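Side-chain contacts in Exo-poly-alpha-D-galacturonosidase (Thermotoga maritima, PDB 3JUR), which probably acts as a polygalacturonase, hydrolysing the galacturonan chains of pectin as an exo-acting enzyme of glycoside hydrolase family 28: residues 45-50 against 69-74; 90-95 against 139-144; 111-116 against 143-148; 151-154 against 158-161; 187-192 against 235-240. All blocks are in the same frame, centred on the assembly; numbering follows the deposited sequence.

Contact 1 (45-50 against 69-74); sequences ESFKRA and FLTGPI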
# COMPACT_ATOMS: atom_id res chain seq x y z
N GLU D 45 -13.32 37.69 51.07
CA GLU D 45 -14.13 38.91 51.16
C GLU D 45 -13.66 40.00 50.22
O GLU D 45 -14.45 40.84 49.77
CB GLU D 45 -14.15 39.44 52.60
CG GLU D 45 -14.99 38.62 53.56
CD GLU D 45 -16.48 38.77 53.30
OE1 GLU D 45 -17.03 39.87 53.52
OE2 GLU D 45 -17.10 37.77 52.89
N SER D 46 -12.36 40.00 49.93
CA SER D 46 -11.78 40.94 48.99
C SER D 46 -12.43 40.80 47.62
O SER D 46 -12.85 41.79 47.03
CB SER D 46 -10.27 40.74 48.89
OG SER D 46 -9.67 40.90 50.16
N PHE D 47 -12.53 39.55 47.15
CA PHE D 47 -13.21 39.26 45.89
C PHE D 47 -14.67 39.69 45.93
O PHE D 47 -15.15 40.33 45.00
CB PHE D 47 -13.12 37.76 45.54
CG PHE D 47 -11.80 37.37 44.93
CD1 PHE D 47 -11.56 37.59 43.58
CD2 PHE D 47 -10.80 36.80 45.70
CE1 PHE D 47 -10.34 37.24 43.00
CE2 PHE D 47 -9.58 36.45 45.14
CZ PHE D 47 -9.35 36.67 43.78
N LYS D 48 -15.36 39.34 47.02
CA LYS D 48 -16.79 39.59 47.14
C LYS D 48 -17.11 41.09 47.12
O LYS D 48 -18.04 41.53 46.45
CB LYS D 48 -17.35 38.92 48.40
CG LYS D 48 -18.82 38.54 48.31
CD LYS D 48 -19.56 38.82 49.62
CE LYS D 48 -20.18 40.22 49.60
NZ LYS D 48 -20.60 40.74 50.95
N ARG D 49 -16.32 41.87 47.86
CA ARG D 49 -16.53 43.32 47.94
C ARG D 49 -16.14 44.02 46.63
O ARG D 49 -16.80 44.97 46.21
CB ARG D 49 -15.75 43.91 49.11
CG ARG D 49 -16.55 44.87 49.96
CD ARG D 49 -15.64 45.67 50.90
NE ARG D 49 -14.56 44.84 51.45
CZ ARG D 49 -13.39 45.30 51.87
NH1 ARG D 49 -13.11 46.60 51.81
NH2 ARG D 49 -12.48 44.45 52.34
N ALA D 50 -15.09 43.53 45.98
CA ALA D 50 -14.64 44.08 44.69
C ALA D 50 -15.67 43.86 43.59
O ALA D 50 -15.93 44.76 42.79
CB ALA D 50 -13.30 43.50 44.30
N PHE D 69 -3.09 34.56 45.61
CA PHE D 69 -4.26 35.02 46.36
C PHE D 69 -5.13 33.85 46.82
O PHE D 69 -5.76 33.17 46.00
CB PHE D 69 -5.06 36.01 45.51
CG PHE D 69 -4.34 37.30 45.26
CD1 PHE D 69 -4.50 38.38 46.12
CD2 PHE D 69 -3.50 37.45 44.16
CE1 PHE D 69 -3.84 39.59 45.90
CE2 PHE D 69 -2.83 38.65 43.93
CZ PHE D 69 -3.00 39.72 44.79
N LEU D 70 -5.15 33.62 48.13
CA LEU D 70 -5.96 32.55 48.74
C LEU D 70 -7.40 33.00 48.90
O LEU D 70 -7.65 34.09 49.40
CB LEU D 70 -5.40 32.14 50.11
CG LEU D 70 -4.03 31.46 50.21
CD1 LEU D 70 -3.83 30.90 51.61
CD2 LEU D 70 -3.86 30.36 49.17
N THR D 71 -8.33 32.14 48.50
CA THR D 71 -9.75 32.46 48.56
C THR D 71 -10.62 31.21 48.52
O THR D 71 -10.20 30.16 48.02
CB THR D 71 -10.19 33.42 47.40
OG1 THR D 71 -11.61 33.59 47.42
CG2 THR D 71 -9.77 32.88 46.05
N GLY D 72 -11.83 31.32 49.07
CA GLY D 72 -12.87 30.33 48.84
C GLY D 72 -13.47 30.60 47.47
O GLY D 72 -12.89 31.35 46.69
N PRO D 73 -14.64 30.01 47.18
CA PRO D 73 -15.24 30.16 45.85
C PRO D 73 -15.52 31.62 45.48
O PRO D 73 -15.83 32.42 46.35
CB PRO D 73 -16.55 29.38 45.97
CG PRO D 73 -16.87 29.41 47.42
CD PRO D 73 -15.54 29.30 48.10
N ILE D 74 -15.38 31.95 44.20
CA ILE D 74 -15.66 33.29 43.70
C ILE D 74 -16.97 33.27 42.94
O ILE D 74 -17.15 32.45 42.02
CB ILE D 74 -14.52 33.78 42.75
CG1 ILE D 74 -13.21 33.99 43.54
CG2 ILE D 74 -14.92 35.06 42.01
CD1 ILE D 74 -11.98 34.06 42.66
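Helix 44-57 is joined to the strand segment 69-74 through one aromatic residue, Phe47, whose ring meets Thr71 and Ile74. One residue earlier, Ser46 OG bonds to Phe33 O, which ties the helix to the chain before it. At Phe47 the CG atom stands anti to the carbonyl carbon (chi1 -80°), and the ring is carried from the helix toward the strand. The CD1 methyl of Ile74 sits over one face in a CH-pi contact, 3.7 Å from the Phe47 ring centroid and displaced toward the rim; its closest carbon is Phe47 CE1, 3.6 Å from Ile74 CD1. Elsewhere on the ring Thr71 approaches obliquely, its CG2 methyl 3.7 Å from Phe47 CE2. Threonine suits this place because its hydroxyl is occupied within its own segment, Thr71 OG1 donating to Gly72 O at 2.7 Å, while the methyl serves the apolar side. An alanine in place of Phe47 would probably open a gap beside the Ile74 methyl and Thr71 CG2 and weaken the hold of the helix. Beyond the two segments the Phe47 ring also touches Leu62 and Val64 of strand 60-64 and Ile88 of strand 87-90. An amphipathic helix closing the apolar interior at the N-terminal end is characteristic of the parallel beta-helix of this family.

Contact 2 (90-95 against 139-144); sequences FIPDPE and NEHWWP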
# COMPACT_ATOMS: atom_id res chain seq x y z
N PHE D 90 -7.30 28.48 45.34
CA PHE D 90 -8.51 28.19 46.11
C PHE D 90 -8.23 27.36 47.34
O PHE D 90 -7.51 26.37 47.27
CB PHE D 90 -9.57 27.55 45.21
CG PHE D 90 -10.10 28.49 44.18
CD1 PHE D 90 -9.49 28.59 42.93
CD2 PHE D 90 -11.19 29.30 44.46
CE1 PHE D 90 -9.97 29.47 41.98
CE2 PHE D 90 -11.68 30.19 43.51
CZ PHE D 90 -11.07 30.27 42.27
N ILE D 91 -8.79 27.78 48.47
CA ILE D 91 -8.62 27.06 49.74
C ILE D 91 -9.50 25.80 49.72
O ILE D 91 -10.72 25.89 49.63
CB ILE D 91 -8.92 27.96 50.97
CG1 ILE D 91 -8.04 29.22 50.93
CG2 ILE D 91 -8.68 27.18 52.26
CD1 ILE D 91 -8.53 30.37 51.81
N PRO D 92 -8.86 24.61 49.80
CA PRO D 92 -9.56 23.34 49.65
C PRO D 92 -10.24 22.84 50.94
O PRO D 92 -10.03 21.70 51.35
CB PRO D 92 -8.43 22.39 49.24
CG PRO D 92 -7.23 22.93 49.98
CD PRO D 92 -7.41 24.42 50.04
N ASP D 93 -11.04 23.70 51.56
CA ASP D 93 -11.90 23.31 52.68
C ASP D 93 -13.36 23.33 52.22
O ASP D 93 -13.90 24.41 51.95
CB ASP D 93 -11.71 24.25 53.88
CG ASP D 93 -12.43 23.77 55.14
OD1 ASP D 93 -11.98 24.14 56.24
OD2 ASP D 93 -13.44 23.03 55.04
N PRO D 94 -14.00 22.14 52.12
CA PRO D 94 -15.36 22.03 51.57
C PRO D 94 -16.36 22.97 52.24
O PRO D 94 -17.26 23.50 51.58
CB PRO D 94 -15.73 20.57 51.83
CG PRO D 94 -14.42 19.86 51.86
CD PRO D 94 -13.48 20.83 52.54
N GLU D 95 -16.20 23.17 53.55
CA GLU D 95 -17.02 24.09 54.34
C GLU D 95 -17.14 25.47 53.68
O GLU D 95 -18.21 26.08 53.70
CB GLU D 95 -16.45 24.22 55.76
CG GLU D 95 -17.48 24.45 56.84
CD GLU D 95 -18.08 23.16 57.40
OE1 GLU D 95 -18.76 22.42 56.64
OE2 GLU D 95 -17.87 22.88 58.60
N ASN D 139 -3.90 14.46 46.14
CA ASN D 139 -4.24 13.19 46.80
C ASN D 139 -4.76 13.34 48.23
O ASN D 139 -5.23 12.37 48.83
CB ASN D 139 -3.04 12.24 46.77
CG ASN D 139 -2.72 11.75 45.37
OD1 ASN D 139 -3.44 12.02 44.41
ND2 ASN D 139 -1.62 11.02 45.25
N GLU D 140 -4.67 14.56 48.78
CA GLU D 140 -5.16 14.84 50.13
C GLU D 140 -6.42 15.71 50.10
O GLU D 140 -7.11 15.85 51.11
CB GLU D 140 -4.09 15.52 50.98
CG GLU D 140 -2.64 15.30 50.50
CD GLU D 140 -2.07 13.97 50.92
OE1 GLU D 140 -2.02 13.69 52.14
OE2 GLU D 140 -1.63 13.21 50.03
N HIS D 141 -6.73 16.29 48.93
CA HIS D 141 -7.84 17.24 48.81
C HIS D 141 -8.72 17.00 47.59
O HIS D 141 -8.24 16.95 46.44
CB HIS D 141 -7.30 18.68 48.83
CG HIS D 141 -6.46 18.99 50.03
ND1 HIS D 141 -5.09 18.81 50.04
CD2 HIS D 141 -6.79 19.44 51.27
CE1 HIS D 141 -4.61 19.15 51.23
NE2 HIS D 141 -5.62 19.54 51.99
N TRP D 142 -10.02 16.85 47.84
CA TRP D 142 -11.04 16.55 46.82
C TRP D 142 -10.93 15.16 46.15
O TRP D 142 -11.92 14.43 46.09
CB TRP D 142 -11.11 17.63 45.73
CG TRP D 142 -11.42 19.02 46.22
CD1 TRP D 142 -10.58 20.10 46.20
CD2 TRP D 142 -12.66 19.49 46.78
NE1 TRP D 142 -11.21 21.21 46.71
CE2 TRP D 142 -12.49 20.86 47.08
CE3 TRP D 142 -13.88 18.88 47.08
CZ2 TRP D 142 -13.50 21.64 47.65
CZ3 TRP D 142 -14.90 19.65 47.64
CH2 TRP D 142 -14.70 21.02 47.92
N TRP D 143 -9.75 14.83 45.63
CA TRP D 143 -9.57 13.60 44.82
C TRP D 143 -9.88 12.28 45.55
O TRP D 143 -10.43 11.37 44.93
CB TRP D 143 -8.18 13.53 44.17
CG TRP D 143 -7.91 14.57 43.11
CD1 TRP D 143 -8.81 15.42 42.53
CD2 TRP D 143 -6.64 14.85 42.49
NE1 TRP D 143 -8.18 16.22 41.60
CE2 TRP D 143 -6.86 15.89 41.55
CE3 TRP D 143 -5.35 14.32 42.63
CZ2 TRP D 143 -5.82 16.42 40.76
CZ3 TRP D 143 -4.32 14.84 41.85
CH2 TRP D 143 -4.57 15.88 40.92
N PRO D 144 -9.54 12.17 46.85
CA PRO D 144 -9.93 10.95 47.57
C PRO D 144 -11.42 10.62 47.48
O PRO D 144 -11.79 9.44 47.60
CB PRO D 144 -9.53 11.26 49.01
CG PRO D 144 -8.38 12.16 48.88
CD PRO D 144 -8.64 13.01 47.67
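His141, whose ring lies against Pro92, bonds through ND1 to Asp138 OD1, an oxygen that is also bonded to Glu140 N. The ND1 bond helps fix the rotation of the imidazole, while the Glu140 N bond helps to place the carboxylate. Over one ring face Pro92 CG makes a CH-pi contact, 4.1 Å from the His141 ring centroid and 3.7 Å from His141 CD2. An alanine at His141 would probably lose this cover on Pro92 and leave Asp138 OD1 without one of its partners. Trp142 follows obliquely, its NE1 3.9 Å from Pro92 CB, while at the far end of the indole CH2 comes 3.8 Å from Pro94 CA. Rigid prolines suit such a place, giving flat hydrocarbon surfaces to aromatic rings. Pro92 centres an inverse gamma turn, and Asp93 OD2 accepts from Glu95 N in an Asx turn. The two loops leave strands 87-90 and 132-134, parallel neighbours of the beta-helix; the first runs on to strand 103-105, the second to helix 161-173.

Contact 3 (111-116 against 143-148); sequences YNYSPL and WPWKGK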
# COMPACT_ATOMS: atom_id res chain seq x y z
N TYR D 111 -28.41 20.40 44.26
CA TYR D 111 -27.81 21.43 45.09
C TYR D 111 -26.63 20.82 45.84
O TYR D 111 -26.77 19.80 46.53
CB TYR D 111 -28.84 22.06 46.03
CG TYR D 111 -29.69 23.09 45.33
CD1 TYR D 111 -29.44 24.45 45.48
CD2 TYR D 111 -30.73 22.70 44.49
CE1 TYR D 111 -30.22 25.40 44.82
CE2 TYR D 111 -31.51 23.64 43.82
CZ TYR D 111 -31.25 24.98 43.99
OH TYR D 111 -32.02 25.91 43.33
N ASN D 112 -25.47 21.43 45.67
CA ASN D 112 -24.21 20.88 46.16
C ASN D 112 -23.19 22.00 46.35
O ASN D 112 -23.49 23.17 46.09
CB ASN D 112 -23.68 19.83 45.17
CG ASN D 112 -22.52 19.01 45.73
OD1 ASN D 112 -22.45 18.75 46.94
ND2 ASN D 112 -21.62 18.61 44.85
N TYR D 113 -22.00 21.63 46.81
CA TYR D 113 -20.88 22.55 46.98
C TYR D 113 -20.74 23.48 45.78
O TYR D 113 -20.88 23.04 44.63
CB TYR D 113 -19.57 21.77 47.20
CG TYR D 113 -19.48 21.05 48.53
CD1 TYR D 113 -19.39 21.76 49.73
CD2 TYR D 113 -19.46 19.66 48.59
CE1 TYR D 113 -19.31 21.10 50.95
CE2 TYR D 113 -19.37 18.98 49.80
CZ TYR D 113 -19.30 19.72 50.99
OH TYR D 113 -19.21 19.07 52.20
N SER D 114 -20.47 24.75 46.06
CA SER D 114 -20.23 25.73 45.01
C SER D 114 -19.03 25.35 44.13
O SER D 114 -18.00 24.92 44.65
CB SER D 114 -19.98 27.11 45.62
OG SER D 114 -19.63 28.06 44.62
N PRO D 115 -19.17 25.48 42.80
CA PRO D 115 -17.97 25.47 41.95
C PRO D 115 -17.01 26.58 42.41
O PRO D 115 -17.46 27.56 43.03
CB PRO D 115 -18.52 25.78 40.56
CG PRO D 115 -19.90 25.25 40.60
CD PRO D 115 -20.40 25.54 41.99
N LEU D 116 -15.72 26.43 42.12
CA LEU D 116 -14.70 27.36 42.61
C LEU D 116 -14.87 28.76 42.01
O LEU D 116 -14.68 29.76 42.69
CB LEU D 116 -13.28 26.81 42.41
CG LEU D 116 -12.94 25.32 42.60
CD1 LEU D 116 -11.44 25.13 42.69
CD2 LEU D 116 -13.63 24.65 43.78
N TRP D 143 -9.75 14.83 45.63
CA TRP D 143 -9.57 13.60 44.82
C TRP D 143 -9.88 12.28 45.55
O TRP D 143 -10.43 11.37 44.93
CB TRP D 143 -8.18 13.53 44.17
CG TRP D 143 -7.91 14.57 43.11
CD1 TRP D 143 -8.81 15.42 42.53
CD2 TRP D 143 -6.64 14.85 42.49
NE1 TRP D 143 -8.18 16.22 41.60
CE2 TRP D 143 -6.86 15.89 41.55
CE3 TRP D 143 -5.35 14.32 42.63
CZ2 TRP D 143 -5.82 16.42 40.76
CZ3 TRP D 143 -4.32 14.84 41.85
CH2 TRP D 143 -4.57 15.88 40.92
N PRO D 144 -9.54 12.17 46.85
CA PRO D 144 -9.93 10.95 47.57
C PRO D 144 -11.42 10.62 47.48
O PRO D 144 -11.79 9.44 47.60
CB PRO D 144 -9.53 11.26 49.01
CG PRO D 144 -8.38 12.16 48.88
CD PRO D 144 -8.64 13.01 47.67
N TRP D 145 -12.26 11.62 47.25
CA TRP D 145 -13.71 11.41 47.16
C TRP D 145 -14.13 10.50 46.00
O TRP D 145 -15.21 9.90 46.04
CB TRP D 145 -14.46 12.74 47.11
CG TRP D 145 -14.43 13.51 48.41
CD1 TRP D 145 -13.68 13.23 49.52
CD2 TRP D 145 -15.17 14.70 48.72
NE1 TRP D 145 -13.91 14.16 50.51
CE2 TRP D 145 -14.82 15.08 50.04
CE3 TRP D 145 -16.09 15.48 48.01
CZ2 TRP D 145 -15.37 16.20 50.67
CZ3 TRP D 145 -16.64 16.60 48.64
CH2 TRP D 145 -16.27 16.95 49.95
N LYS D 146 -13.28 10.38 44.98
CA LYS D 146 -13.52 9.50 43.83
C LYS D 146 -13.60 8.02 44.23
O LYS D 146 -14.42 7.27 43.68
CB LYS D 146 -12.46 9.72 42.74
CG LYS D 146 -12.51 8.74 41.56
CD LYS D 146 -13.83 8.80 40.80
CE LYS D 146 -13.95 7.65 39.81
NZ LYS D 146 -15.30 7.59 39.18
N GLY D 147 -12.75 7.61 45.17
CA GLY D 147 -12.74 6.23 45.65
C GLY D 147 -11.61 5.38 45.10
O GLY D 147 -11.61 4.16 45.28
N LYS D 148 -10.64 6.02 44.44
CA LYS D 148 -9.48 5.34 43.87
C LYS D 148 -8.23 5.53 44.73
O LYS D 148 -7.91 6.65 45.13
CB LYS D 148 -9.20 5.87 42.46
CG LYS D 148 -10.03 5.21 41.38
CD LYS D 148 -9.65 5.77 40.02
CE LYS D 148 -10.16 4.91 38.89
NZ LYS D 148 -9.89 5.58 37.59
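Tyr113 and Trp145 carry this contact alone, each giving up a similar, small area. The phenol ring presents its CE2 corner to the outer rim of the indole: Tyr113 CE2 lies 3.7 Å from Trp145 CH2 and 3.8 Å from Trp145 CZ3, close to the indole plane and at its edge. Seen from the tyrosine, the approach is oblique. The planes are inclined at 39° and the centroid of the Tyr113 ring is 5.8 Å from that of the Trp145 six-membered ring, so the pair forms neither a stack nor a T-shaped contact. With CG anti to the carbonyl carbon (chi1 -70°), the Trp145 side chain leaves its 3-10 turn and spans the distance to Tyr113, whose CA is 13.2 Å from the CA of Trp145. Two large aromatic side chains suit a place where the backbones stand so far apart. The turn is held by Lys146 N bonding to Trp143 O at 3.0 Å. Trp142 and Tyr187 meet the indole edge-to-face and place it within an aromatic cluster. Tyr113 directly follows strand 108-112, the partner of antiparallel strand 103-105, whereas Trp145 belongs to the long loop between strand 132-134 and helix 161-173.

Contact 4 (151-154 against 158-161); sequences FGWK and PNQQ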
# COMPACT_ATOMS: atom_id res chain seq x y z
N PHE D 151 -5.32 7.80 43.78
CA PHE D 151 -5.68 9.21 43.94
C PHE D 151 -6.06 9.59 45.38
O PHE D 151 -6.86 10.51 45.61
CB PHE D 151 -6.76 9.62 42.92
CG PHE D 151 -6.27 9.62 41.49
CD1 PHE D 151 -5.29 10.53 41.08
CD2 PHE D 151 -6.78 8.72 40.57
CE1 PHE D 151 -4.83 10.53 39.77
CE2 PHE D 151 -6.33 8.72 39.24
CZ PHE D 151 -5.36 9.63 38.84
N GLY D 152 -5.49 8.87 46.34
CA GLY D 152 -5.57 9.28 47.74
C GLY D 152 -6.63 8.62 48.61
O GLY D 152 -6.57 8.76 49.83
N TRP D 153 -7.59 7.93 47.99
CA TRP D 153 -8.63 7.23 48.75
C TRP D 153 -8.02 6.11 49.59
O TRP D 153 -7.19 5.34 49.11
CB TRP D 153 -9.73 6.65 47.86
CG TRP D 153 -10.88 6.05 48.65
CD1 TRP D 153 -11.89 6.73 49.28
CD2 TRP D 153 -11.13 4.65 48.91
NE1 TRP D 153 -12.74 5.85 49.91
CE2 TRP D 153 -12.30 4.57 49.70
CE3 TRP D 153 -10.47 3.46 48.55
CZ2 TRP D 153 -12.83 3.35 50.12
CZ3 TRP D 153 -11.01 2.25 48.97
CH2 TRP D 153 -12.18 2.20 49.75
N LYS D 154 -8.46 6.04 50.85
CA LYS D 154 -7.98 5.03 51.79
C LYS D 154 -9.10 4.08 52.18
O LYS D 154 -10.27 4.46 52.23
CB LYS D 154 -7.38 5.70 53.02
CG LYS D 154 -6.34 6.76 52.69
CD LYS D 154 -5.24 6.81 53.72
CE LYS D 154 -4.06 7.62 53.21
NZ LYS D 154 -3.63 7.16 51.85
N PRO D 158 -14.92 7.33 53.34
CA PRO D 158 -16.03 7.62 52.41
C PRO D 158 -15.62 7.96 50.98
O PRO D 158 -14.48 8.35 50.72
CB PRO D 158 -16.70 8.84 53.04
CG PRO D 158 -15.71 9.38 54.04
CD PRO D 158 -15.00 8.18 54.54
N ASN D 159 -16.57 7.80 50.06
CA ASN D 159 -16.43 8.22 48.67
C ASN D 159 -17.78 8.55 48.05
O ASN D 159 -18.82 8.44 48.72
CB ASN D 159 -15.66 7.17 47.85
CG ASN D 159 -16.33 5.81 47.87
OD1 ASN D 159 -17.44 5.63 47.38
ND2 ASN D 159 -15.64 4.83 48.43
N GLN D 160 -17.76 8.95 46.78
CA GLN D 160 -18.94 9.45 46.07
C GLN D 160 -20.00 8.40 45.72
O GLN D 160 -21.15 8.75 45.46
CB GLN D 160 -18.51 10.17 44.78
CG GLN D 160 -17.74 9.30 43.80
CD GLN D 160 -17.43 10.00 42.49
OE1 GLN D 160 -16.84 11.08 42.47
NE2 GLN D 160 -17.84 9.38 41.38
N GLN D 161 -19.61 7.12 45.72
CA GLN D 161 -20.45 6.03 45.18
C GLN D 161 -21.90 5.95 45.68
O GLN D 161 -22.81 5.76 44.88
CB GLN D 161 -19.74 4.67 45.33
CG GLN D 161 -18.62 4.47 44.30
CD GLN D 161 -17.68 3.34 44.66
OE1 GLN D 161 -18.11 2.24 45.03
NE2 GLN D 161 -16.38 3.59 44.55
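Trp153 meets Pro158 and Asn159 across a short surface loop, and the contact mixes one weak polar bond with van der Waals touching. The hydrogen bond runs from Trp153 NE1 to Pro158 O at 3.2 Å and is bent (127° at the hydrogen); the carbonyl oxygen lies at the edge of the indole, near its plane. The same N-H also bonds to Leu157 O, its stronger partner, so it is shared by the carbonyls of two successive residues. With CG anti to the backbone N (chi1 -174°), the ring extends across the loop. The touching that is not hydrogen bonding comes from Asn159, whose amide crosses the indole obliquely. Asn159 ND2 stands 3.4 Å from Trp153 NE1, but both are donors and no bond forms; the same ND2 is 3.6 Å from Trp153 CE2. Asn159 CB adds a van der Waals touch, 4.1 Å from Trp153 CD1. The capping interaction belongs to the second segment alone: Gln161 N donates to Asn159 OD1 at 3.1 Å, in the carbonyl plane and on a lone pair. Asparagine suits this place because its oxygen can meet the start of helix 161-173 while its nitrogen lies obliquely beside the indole. The chemistry therefore implies a division of labour: the amide oxygen fixes how its group is turned, and the indole N-H is served by backbone carbonyls, not by the amide nitrogen, itself a donor.

Contact 5 (187-192 against 235-240); sequences YLRPSF and GPNNDG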
# COMPACT_ATOMS: atom_id res chain seq x y z
N TYR D 187 -20.31 13.43 49.40
CA TYR D 187 -18.98 13.37 48.81
C TYR D 187 -18.96 13.53 47.29
O TYR D 187 -18.26 12.80 46.57
CB TYR D 187 -18.25 12.10 49.28
CG TYR D 187 -18.13 12.05 50.80
CD1 TYR D 187 -17.02 12.58 51.44
CD2 TYR D 187 -19.15 11.51 51.59
CE1 TYR D 187 -16.91 12.56 52.83
CE2 TYR D 187 -19.06 11.49 52.97
CZ TYR D 187 -17.93 12.01 53.59
OH TYR D 187 -17.83 11.98 54.95
N LEU D 188 -19.71 14.52 46.81
CA LEU D 188 -19.74 14.88 45.40
C LEU D 188 -18.94 16.17 45.17
O LEU D 188 -19.36 17.25 45.60
CB LEU D 188 -21.19 15.05 44.92
CG LEU D 188 -22.16 13.88 45.16
CD1 LEU D 188 -23.58 14.29 44.82
CD2 LEU D 188 -21.75 12.63 44.37
N ARG D 189 -17.78 16.03 44.52
CA ARG D 189 -16.91 17.17 44.18
C ARG D 189 -17.61 18.19 43.28
O ARG D 189 -18.48 17.83 42.49
CB ARG D 189 -15.65 16.68 43.47
CG ARG D 189 -14.67 15.91 44.33
CD ARG D 189 -13.71 15.16 43.43
NE ARG D 189 -14.37 14.06 42.73
CZ ARG D 189 -13.97 13.55 41.56
NH1 ARG D 189 -12.91 14.05 40.93
NH2 ARG D 189 -14.64 12.55 41.02
N PRO D 190 -17.24 19.47 43.40
CA PRO D 190 -17.78 20.50 42.52
C PRO D 190 -16.93 20.67 41.25
O PRO D 190 -15.77 20.26 41.24
CB PRO D 190 -17.69 21.76 43.39
CG PRO D 190 -16.48 21.53 44.23
CD PRO D 190 -16.42 20.05 44.49
N SER D 191 -17.52 21.25 40.20
CA SER D 191 -16.76 21.68 39.02
C SER D 191 -15.80 22.82 39.42
O SER D 191 -15.98 23.45 40.47
CB SER D 191 -17.70 22.15 37.92
OG SER D 191 -18.45 21.09 37.36
N PHE D 192 -14.79 23.07 38.60
CA PHE D 192 -13.88 24.18 38.84
C PHE D 192 -14.55 25.50 38.42
O PHE D 192 -15.02 26.25 39.27
CB PHE D 192 -12.54 23.97 38.12
CG PHE D 192 -11.40 24.82 38.64
CD1 PHE D 192 -10.12 24.28 38.75
CD2 PHE D 192 -11.59 26.16 39.00
CE1 PHE D 192 -9.06 25.05 39.21
CE2 PHE D 192 -10.53 26.94 39.46
CZ PHE D 192 -9.26 26.38 39.57
N GLY D 235 -5.84 14.64 37.43
CA GLY D 235 -6.55 13.86 38.45
C GLY D 235 -7.78 13.13 37.94
O GLY D 235 -8.08 13.16 36.74
N PRO D 236 -8.51 12.45 38.84
CA PRO D 236 -9.67 11.65 38.42
C PRO D 236 -10.81 12.55 37.97
O PRO D 236 -11.19 13.49 38.67
CB PRO D 236 -10.05 10.88 39.69
CG PRO D 236 -9.55 11.73 40.81
CD PRO D 236 -8.31 12.41 40.31
N ASN D 237 -11.33 12.27 36.78
CA ASN D 237 -12.42 13.06 36.19
C ASN D 237 -12.02 14.51 35.94
O ASN D 237 -12.86 15.41 35.97
CB ASN D 237 -13.68 12.97 37.07
CG ASN D 237 -14.08 11.54 37.38
OD1 ASN D 237 -14.13 11.13 38.55
ND2 ASN D 237 -14.33 10.75 36.34
N ASN D 238 -10.73 14.73 35.68
CA ASN D 238 -10.24 16.05 35.29
C ASN D 238 -10.48 16.33 33.80
O ASN D 238 -9.54 16.42 33.02
CB ASN D 238 -8.75 16.22 35.64
CG ASN D 238 -8.52 16.67 37.09
OD1 ASN D 238 -7.38 16.89 37.50
ND2 ASN D 238 -9.60 16.82 37.85
N ASP D 239 -11.76 16.44 33.42
CA ASP D 239 -12.13 16.85 32.07
C ASP D 239 -11.69 18.29 31.86
O ASP D 239 -11.75 19.11 32.78
CB ASP D 239 -13.66 16.79 31.88
CG ASP D 239 -14.24 15.38 32.04
OD1 ASP D 239 -13.56 14.46 32.53
OD2 ASP D 239 -15.42 15.21 31.67
N GLY D 240 -11.26 18.62 30.64
CA GLY D 240 -10.81 19.98 30.32
C GLY D 240 -11.98 20.93 30.16
O GLY D 240 -12.19 21.82 30.99
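A bend at chi3 (-70°) in the otherwise extended chain of Arg189 turns its guanidinium toward Pro236 and Asn237, and Asn237 in turn sets its CG anti to the carbonyl carbon, which brings its amide oxygen to the arginine. Two bonds result, both at the edge of the guanidinium and close to its plane. Arg189 NH2 donates to Asn237 OD1 at 2.9 Å in a nearly straight bond (166°), and Arg189 NH1 donates to Pro236 O at 2.9 Å, though it stands above the plane of that carbonyl. Each of the two nitrogens has a second acceptor: NH1 bonds to Pro212 O and NH2 to Gln160 OE1. Four oxygens thus fix the orientation of the buried guanidinium and supply acceptors for both terminal nitrogens, a task that suits arginine, with its several donors spread in one plane. The receiving segment is a type II beta turn from Gly235 to Asn238, in which Asn238 N bonds to Gly235 O at 3.3 Å. Proline fits its second position, and asparagine tolerates the positive phi of the third. Asn238 OD1 braces the turn further by accepting from Gly235 N at 2.7 Å. The last two residues of the turn begin the sequence Asn-Asn-Asp-Gly, which resembles the Asn-Thr-Asp-Gly signature of family 28; the arginine therefore probably helps to hold in place a loop bordering the active-site cleft of the beta-helix.

How the contacts relate
From the N terminus, contact 1 closes the loop between helix 44-57 and strand 68-75, before any other contact opens. Contacts 2 and 3 open at 90-95 and 111-116 and end on the same stretch, sharing Trp143 and Pro144; none is strictly nested or crossed. Contact 4 then closes a short turn ahead of helix 161-173, and contact 5 joins the approach to strand 193-196 with the loop after strand 224-233. Probable hydrogen bonds join contacts 1 and 2 (Ile91 N with Thr71 O) and contacts 4 and 5 (Arg189 NH2 with Gln160 OE1). Together, contacts 2 to 5 bind successive loops on one side of the beta-helix.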